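PDB 2V2G: peroxiredoxin 6 from Arenicola marina, which probably reduces hydrogen peroxide and organic hydroperoxides to water and alcohols as a thiol-specific peroxidase. Local coordinates for residues 177-191 and 209-221. The protein carries 1 engineered substitution. Numbering follows the deposited sequence.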
# COMPACT_ATOMS: atom_id res chain seq x y z
N TRP A 177 12.75 -1.42 -6.74
CA TRP A 177 13.81 -0.40 -6.78
C TRP A 177 14.17 0.13 -5.41
O TRP A 177 13.30 0.40 -4.59
CB TRP A 177 13.36 0.73 -7.67
CG TRP A 177 14.21 1.98 -7.67
CD1 TRP A 177 15.23 2.29 -8.53
CD2 TRP A 177 14.02 3.12 -6.83
NE1 TRP A 177 15.69 3.56 -8.25
CE2 TRP A 177 14.97 4.08 -7.21
CE3 TRP A 177 13.12 3.44 -5.78
CZ2 TRP A 177 15.04 5.34 -6.60
CZ3 TRP A 177 13.17 4.65 -5.21
CH2 TRP A 177 14.15 5.58 -5.60
N GLN A 178 15.47 0.30 -5.19
CA GLN A 178 15.97 1.05 -4.04
C GLN A 178 16.74 2.28 -4.51
O GLN A 178 17.38 2.23 -5.60
CB GLN A 178 16.89 0.21 -3.16
CG GLN A 178 16.22 -1.03 -2.51
CD GLN A 178 15.26 -0.65 -1.39
OE1 GLN A 178 14.32 -1.39 -1.10
NE2 GLN A 178 15.45 0.52 -0.77
N PRO A 179 16.68 3.38 -3.72
CA PRO A 179 17.43 4.55 -4.11
C PRO A 179 18.89 4.22 -4.50
O PRO A 179 19.61 3.46 -3.79
CB PRO A 179 17.38 5.43 -2.86
CG PRO A 179 16.14 5.07 -2.19
CD PRO A 179 15.88 3.60 -2.50
N GLY A 180 19.32 4.76 -5.64
CA GLY A 180 20.63 4.53 -6.18
C GLY A 180 20.64 3.48 -7.28
O GLY A 180 21.56 3.46 -8.09
N ASP A 181 19.57 2.67 -7.36
CA ASP A 181 19.45 1.61 -8.39
C ASP A 181 19.08 2.23 -9.73
O ASP A 181 18.45 3.28 -9.77
CB ASP A 181 18.34 0.58 -8.03
CG ASP A 181 18.73 -0.34 -6.84
OD1 ASP A 181 19.93 -0.35 -6.46
OD2 ASP A 181 17.81 -1.02 -6.29
N ARG A 182 19.36 1.54 -10.83
CA ARG A 182 18.91 2.05 -12.12
C ARG A 182 17.36 2.21 -12.23
O ARG A 182 16.61 1.46 -11.59
CB ARG A 182 19.43 1.18 -13.25
CG ARG A 182 18.91 -0.21 -13.20
CD ARG A 182 19.59 -1.12 -14.16
NE ARG A 182 19.01 -2.45 -14.01
CZ ARG A 182 19.34 -3.48 -14.77
NH1 ARG A 182 20.18 -3.30 -15.79
NH2 ARG A 182 18.83 -4.68 -14.52
N CYS A 183 16.93 3.22 -12.98
CA CYS A 183 15.55 3.54 -13.22
C CYS A 183 15.18 3.20 -14.67
O CYS A 183 16.08 2.90 -15.49
CB CYS A 183 15.33 5.04 -12.95
SG CYS A 183 15.64 5.48 -11.25
N MET A 184 13.89 3.29 -14.99
CA MET A 184 13.45 3.17 -16.34
C MET A 184 13.17 4.51 -16.94
O MET A 184 12.59 5.38 -16.30
CB MET A 184 12.19 2.29 -16.44
CG MET A 184 12.21 1.06 -15.61
SD MET A 184 13.61 -0.03 -15.85
CE MET A 184 13.51 -0.28 -17.54
N VAL A 185 13.56 4.69 -18.20
CA VAL A 185 13.22 5.90 -18.96
C VAL A 185 11.73 5.75 -19.36
O VAL A 185 11.33 4.71 -19.85
CB VAL A 185 14.07 6.06 -20.20
CG1 VAL A 185 13.65 7.30 -20.99
CG2 VAL A 185 15.54 6.21 -19.79
N VAL A 186 10.95 6.79 -19.13
CA VAL A 186 9.50 6.72 -19.38
C VAL A 186 9.26 6.64 -20.89
O VAL A 186 10.03 7.20 -21.67
CB VAL A 186 8.74 7.88 -18.68
CG1 VAL A 186 8.93 7.81 -17.15
CG2 VAL A 186 9.19 9.24 -19.31
N PRO A 187 8.17 5.95 -21.33
CA PRO A 187 7.90 5.82 -22.77
C PRO A 187 7.86 7.15 -23.57
O PRO A 187 8.27 7.18 -24.75
CB PRO A 187 6.51 5.17 -22.78
CG PRO A 187 6.45 4.43 -21.52
CD PRO A 187 7.16 5.23 -20.52
N GLY A 188 7.40 8.23 -22.93
CA GLY A 188 7.24 9.51 -23.59
C GLY A 188 8.51 10.21 -24.09
O GLY A 188 8.44 11.17 -24.88
N VAL A 189 9.67 9.76 -23.62
CA VAL A 189 10.95 10.34 -24.01
C VAL A 189 11.42 9.72 -25.33
O VAL A 189 11.69 8.53 -25.43
CB VAL A 189 12.02 10.12 -22.89
CG1 VAL A 189 13.40 10.70 -23.28
CG2 VAL A 189 11.52 10.72 -21.57
N SER A 190 11.56 10.56 -26.34
CA SER A 190 12.00 10.08 -27.65
C SER A 190 13.47 9.65 -27.61
O SER A 190 14.22 10.03 -26.72
CB SER A 190 11.84 11.19 -28.69
OG SER A 190 12.71 12.28 -28.38
N ALA A 191 13.90 8.88 -28.60
CA ALA A 191 15.32 8.53 -28.71
C ALA A 191 16.19 9.77 -28.85
O ALA A 191 17.22 9.91 -28.19
CB ALA A 191 15.55 7.58 -29.84
N GLY A 209 10.21 -6.87 -30.25
CA GLY A 209 11.10 -6.06 -31.05
C GLY A 209 10.88 -4.58 -30.81
O GLY A 209 11.46 -3.75 -31.53
N LYS A 210 10.04 -4.25 -29.83
CA LYS A 210 9.68 -2.88 -29.54
C LYS A 210 10.84 -2.30 -28.69
O LYS A 210 11.68 -3.05 -28.13
CB LYS A 210 8.30 -2.78 -28.84
CG LYS A 210 7.12 -3.31 -29.65
CD LYS A 210 5.85 -3.23 -28.87
CE LYS A 210 4.70 -3.92 -29.53
NZ LYS A 210 4.33 -3.29 -30.78
N GLY A 211 10.87 -0.99 -28.53
CA GLY A 211 12.06 -0.37 -27.95
C GLY A 211 11.85 0.34 -26.63
O GLY A 211 12.58 1.27 -26.33
N TYR A 212 10.94 -0.18 -25.82
CA TYR A 212 10.45 0.46 -24.62
C TYR A 212 11.22 0.09 -23.33
O TYR A 212 11.09 0.74 -22.29
CB TYR A 212 8.97 0.15 -24.43
CG TYR A 212 8.70 -1.32 -24.15
CD1 TYR A 212 8.77 -1.83 -22.85
CD2 TYR A 212 8.38 -2.18 -25.19
CE1 TYR A 212 8.53 -3.14 -22.59
CE2 TYR A 212 8.14 -3.53 -24.95
CZ TYR A 212 8.25 -3.99 -23.64
OH TYR A 212 7.99 -5.29 -23.36
N LEU A 213 11.98 -1.00 -23.41
CA LEU A 213 12.63 -1.52 -22.20
C LEU A 213 13.99 -0.80 -22.03
O LEU A 213 15.05 -1.26 -22.48
CB LEU A 213 12.83 -3.03 -22.28
CG LEU A 213 12.95 -3.75 -20.93
CD1 LEU A 213 11.78 -3.60 -20.04
CD2 LEU A 213 13.12 -5.23 -21.22
N ARG A 214 13.91 0.39 -21.43
CA ARG A 214 15.00 1.34 -21.41
C ARG A 214 15.43 1.67 -19.99
O ARG A 214 14.66 2.21 -19.21
CB ARG A 214 14.62 2.63 -22.20
CG ARG A 214 14.32 2.33 -23.68
CD ARG A 214 14.11 3.62 -24.50
NE ARG A 214 12.99 4.37 -24.02
CZ ARG A 214 12.64 5.58 -24.43
NH1 ARG A 214 13.36 6.21 -25.34
NH2 ARG A 214 11.59 6.17 -23.90
N TYR A 215 16.66 1.34 -19.68
CA TYR A 215 17.22 1.57 -18.34
C TYR A 215 18.14 2.78 -18.41
O TYR A 215 18.83 3.03 -19.40
CB TYR A 215 18.08 0.42 -17.86
CG TYR A 215 17.44 -0.94 -17.69
CD1 TYR A 215 17.46 -1.85 -18.74
CD2 TYR A 215 16.87 -1.34 -16.48
CE1 TYR A 215 16.92 -3.13 -18.61
CE2 TYR A 215 16.31 -2.64 -16.34
CZ TYR A 215 16.36 -3.52 -17.42
OH TYR A 215 15.83 -4.82 -17.35
N THR A 216 18.27 3.46 -17.28
CA THR A 216 19.30 4.48 -17.13
C THR A 216 19.78 4.55 -15.65
O THR A 216 18.99 4.28 -14.75
CB THR A 216 18.76 5.88 -17.60
OG1 THR A 216 19.85 6.82 -17.65
CG2 THR A 216 17.58 6.39 -16.68
N PRO A 217 21.05 4.92 -15.39
CA PRO A 217 21.38 5.20 -13.98
C PRO A 217 20.43 6.23 -13.36
O PRO A 217 19.90 7.11 -14.07
CB PRO A 217 22.78 5.81 -14.05
CG PRO A 217 23.36 5.33 -15.34
CD PRO A 217 22.18 5.15 -16.30
N GLN A 218 20.18 6.13 -12.06
CA GLN A 218 19.31 7.07 -11.43
C GLN A 218 19.87 8.49 -11.60
O GLN A 218 21.04 8.75 -11.27
CB GLN A 218 19.13 6.74 -9.97
CG GLN A 218 18.37 7.81 -9.19
CD GLN A 218 18.04 7.37 -7.78
OE1 GLN A 218 17.96 6.16 -7.50
NE2 GLN A 218 17.69 8.33 -6.93
N PRO A 219 19.05 9.40 -12.17
CA PRO A 219 19.53 10.80 -12.28
C PRO A 219 19.72 11.46 -10.92
O PRO A 219 18.95 11.21 -9.99
CB PRO A 219 18.42 11.51 -13.06
CG PRO A 219 17.45 10.53 -13.42
CD PRO A 219 17.72 9.20 -12.77
N LYS A 220 20.73 12.31 -10.81
CA LYS A 220 20.81 13.25 -9.68
C LYS A 220 19.56 14.18 -9.68
O LYS A 220 19.15 14.64 -10.73
CB LYS A 220 22.08 14.08 -9.76
CG LYS A 220 22.01 15.35 -8.90
CD LYS A 220 23.35 15.82 -8.32
CE LYS A 220 23.14 17.14 -7.52
NZ LYS A 220 21.78 17.23 -6.84
N SER A 221 19.00 14.48 -8.50
CA SER A 221 17.72 15.23 -8.39
C SER A 221 17.73 16.22 -7.22
O SER A 221 18.57 16.10 -6.32
CB SER A 221 16.53 14.24 -8.25
OG SER A 221 16.62 13.47 -7.05
O HOH W 1 21.84 4.18 -10.74
O HOH W 2 10.82 3.48 -22.30
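R214 reaches the turn at V186-V189 and sets both terminal nitrogens on one backbone oxygen: NH1 lies 2.9 Å and NH2 2.8 Å from V189 O. That oxygen sits in the guanidinium plane, and NH2 meets one of its lone pairs. A bend at chi3 (-61°) carries the group round to the turn, where V185 CG1 packs over one guanidinium face. The inner nitrogen, NE, gives its hydrogen to a water that also bonds V185 O and Y212 O. Arginine suits the place because its flat end can put two donors on one carbonyl and a third on a water while V185 packs on its face.

Strands 183-185 and 214-216 are joined by hydrogen bonds from C183 N to T216 O, T216 N to C183 O and V185 N to R214 O. They are the inner pair of the four-stranded antiparallel sheet in the C-terminal domain. On one face of it Y215 is sandwiched, its flat ring offering one side to a cation and the other to a methyl. The R182 guanidinium stacks on it in a cation-pi contact, R182 CZ 3.9 Å from the Y215 centroid and planes 20° apart; M184 CE takes the opposite face in a CH-pi contact. M184 also packs against P43 of the second subunit, Y215 against L87 of that subunit.

Q218, extended beyond CG, brings OE1 within 2.7 Å of G180 N, its hydrogen-bond donor, and to the edge of the W177 ring. G180 has a positive phi (100°) in its type II turn, a conformation that calls for glycine.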